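Local atomic coordinates of putative ring-cleaving dioxygenase MhqO (Bacillus subtilis subsp. subtilis, PDB entry 3OAJ), a protein that probably cleaves the ring of aromatic compounds as an iron-dependent extradiol dioxygenase and may contribute to their breakdown. Residues 94-99 with 115-120. Numbering follows the deposited sequence.
Sequences FWEKRL and QYVEFD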
# COMPACT_ATOMS: atom_id res chain seq x y z
N PHE A 94 -10.99 -12.63 -15.31
CA PHE A 94 -12.02 -12.25 -14.35
C PHE A 94 -11.92 -10.74 -14.14
O PHE A 94 -12.94 -10.05 -14.19
CB PHE A 94 -11.85 -12.98 -13.02
CG PHE A 94 -12.76 -12.45 -11.94
CD1 PHE A 94 -14.06 -12.91 -11.83
CD2 PHE A 94 -12.33 -11.46 -11.05
CE1 PHE A 94 -14.92 -12.43 -10.85
CE2 PHE A 94 -13.19 -10.96 -10.07
CZ PHE A 94 -14.49 -11.44 -9.97
N TRP A 95 -10.70 -10.25 -13.92
CA TRP A 95 -10.48 -8.84 -13.63
C TRP A 95 -10.71 -7.94 -14.81
O TRP A 95 -11.29 -6.85 -14.66
CB TRP A 95 -9.09 -8.67 -13.01
CG TRP A 95 -9.11 -9.26 -11.65
CD1 TRP A 95 -8.61 -10.48 -11.25
CD2 TRP A 95 -9.77 -8.71 -10.51
NE1 TRP A 95 -8.90 -10.70 -9.93
CE2 TRP A 95 -9.63 -9.64 -9.45
CE3 TRP A 95 -10.50 -7.52 -10.27
CZ2 TRP A 95 -10.15 -9.40 -8.16
CZ3 TRP A 95 -11.02 -7.30 -9.01
CH2 TRP A 95 -10.84 -8.23 -7.97
N GLU A 96 -10.30 -8.39 -16.00
CA GLU A 96 -10.53 -7.60 -17.20
C GLU A 96 -12.03 -7.42 -17.45
O GLU A 96 -12.49 -6.29 -17.67
CB GLU A 96 -9.83 -8.22 -18.40
CG GLU A 96 -8.32 -8.06 -18.33
CD GLU A 96 -7.54 -8.86 -19.34
OE1 GLU A 96 -8.04 -9.88 -19.86
OE2 GLU A 96 -6.37 -8.50 -19.58
N LYS A 97 -12.79 -8.52 -17.38
CA LYS A 97 -14.25 -8.44 -17.61
C LYS A 97 -14.94 -7.62 -16.50
O LYS A 97 -15.88 -6.87 -16.77
CB LYS A 97 -14.90 -9.83 -17.76
CG LYS A 97 -14.43 -10.64 -18.96
CD LYS A 97 -14.72 -10.00 -20.29
CE LYS A 97 -14.41 -10.99 -21.41
NZ LYS A 97 -15.05 -10.58 -22.68
N ARG A 98 -14.44 -7.75 -15.27
CA ARG A 98 -14.99 -6.99 -14.16
C ARG A 98 -14.73 -5.49 -14.31
O ARG A 98 -15.63 -4.68 -14.11
CB ARG A 98 -14.46 -7.53 -12.83
CG ARG A 98 -15.00 -6.81 -11.60
CD ARG A 98 -14.61 -7.56 -10.31
NE ARG A 98 -15.26 -7.00 -9.14
CZ ARG A 98 -16.51 -7.28 -8.75
NH1 ARG A 98 -17.25 -8.13 -9.46
NH2 ARG A 98 -17.00 -6.69 -7.66
N LEU A 99 -13.50 -5.11 -14.66
CA LEU A 99 -13.22 -3.69 -14.95
C LEU A 99 -14.10 -3.12 -16.06
O LEU A 99 -14.58 -1.98 -15.96
CB LEU A 99 -11.73 -3.47 -15.24
CG LEU A 99 -10.77 -3.69 -14.07
CD1 LEU A 99 -9.34 -3.59 -14.57
CD2 LEU A 99 -11.01 -2.73 -12.88
N GLN A 115 2.49 -10.54 -17.88
CA GLN A 115 1.46 -9.66 -18.41
C GLN A 115 0.74 -8.91 -17.29
O GLN A 115 0.39 -9.49 -16.25
CB GLN A 115 0.47 -10.44 -19.28
CG GLN A 115 1.05 -10.87 -20.64
CD GLN A 115 0.07 -11.70 -21.49
OE1 GLN A 115 -1.07 -11.96 -21.09
NE2 GLN A 115 0.53 -12.13 -22.67
N TYR A 116 0.56 -7.61 -17.49
CA TYR A 116 -0.07 -6.73 -16.50
C TYR A 116 -1.30 -6.05 -17.07
O TYR A 116 -1.30 -5.66 -18.24
CB TYR A 116 0.89 -5.64 -16.04
CG TYR A 116 2.07 -6.16 -15.25
CD1 TYR A 116 3.19 -6.67 -15.91
CD2 TYR A 116 2.06 -6.14 -13.86
CE1 TYR A 116 4.27 -7.15 -15.20
CE2 TYR A 116 3.15 -6.63 -13.13
CZ TYR A 116 4.24 -7.14 -13.81
OH TYR A 116 5.32 -7.63 -13.10
N VAL A 117 -2.32 -5.91 -16.25
CA VAL A 117 -3.46 -5.05 -16.55
C VAL A 117 -3.23 -3.74 -15.79
O VAL A 117 -3.10 -3.75 -14.56
CB VAL A 117 -4.79 -5.70 -16.10
CG1 VAL A 117 -5.98 -4.75 -16.31
CG2 VAL A 117 -5.02 -6.99 -16.87
N GLU A 118 -3.16 -2.63 -16.53
CA GLU A 118 -2.94 -1.30 -15.96
C GLU A 118 -4.24 -0.54 -15.94
O GLU A 118 -4.95 -0.51 -16.93
CB GLU A 118 -1.91 -0.52 -16.79
CG GLU A 118 -0.59 -1.25 -17.02
CD GLU A 118 0.27 -1.30 -15.77
OE1 GLU A 118 0.34 -0.29 -15.02
OE2 GLU A 118 0.87 -2.36 -15.54
N PHE A 119 -4.53 0.11 -14.82
CA PHE A 119 -5.72 0.95 -14.68
C PHE A 119 -5.53 1.94 -13.54
O PHE A 119 -4.66 1.76 -12.69
CB PHE A 119 -6.97 0.08 -14.45
CG PHE A 119 -6.87 -0.83 -13.24
CD1 PHE A 119 -6.10 -1.99 -13.27
CD2 PHE A 119 -7.56 -0.51 -12.07
CE1 PHE A 119 -6.01 -2.85 -12.17
CE2 PHE A 119 -7.48 -1.36 -10.96
CZ PHE A 119 -6.71 -2.54 -11.00
N ASP A 120 -6.36 2.98 -13.53
CA ASP A 120 -6.34 3.94 -12.43
C ASP A 120 -7.52 3.73 -11.50
O ASP A 120 -8.59 3.27 -11.92
CB ASP A 120 -6.39 5.39 -12.96
CG ASP A 120 -5.08 5.86 -13.57
OD1 ASP A 120 -4.06 5.12 -13.51
OD2 ASP A 120 -5.05 7.00 -14.09
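Leu99 of helix 92-101 rests on Phe119 and Val117 of strand 114-120 in a beta-alpha-beta-beta-beta motif of the vicinal oxygen chelate (VOC) fold, where the helix packs against the sheet. Leu99 CD1 does most of the touching. It lies over one face of the Phe119 ring, 4.0 Å from the centroid and 18° off the ring normal, a CH-pi contact. It sits nearer the CG-CD1 side of the ring than its middle. Leu99 CD2 approaches Phe119 CD2 more distantly. The same Leu99 CD1 is 4.0 Å from Val117 CG1, so one methyl bridges two residues of the strand. The other Val117 branch packs on Glu96: Val117 CG2 is 3.8 Å from Glu96 CG and 3.4 Å from Glu96 OE2. Glu96 has CG beside its backbone N (chi1 -72°) and is extended beyond it, so its chain reaches across the valine at a slant. No hydrogen bond crosses between the two segments.

Helix and strand run nearly parallel, 21° apart, with axes 10.3 Å from each other. Val117 and Phe119 point to the helix, while Tyr116 and Glu118 point away. Leu127 and Ile129 of strand 126-131 also touch Phe119, and Tyr106 touches both Glu96 and Val117. Within the helix, Leu99 N bonds to Trp95 O at 2.8 Å. The Trp95 indole is held in turn by a hydrogen bond from NE1 to Val149 O.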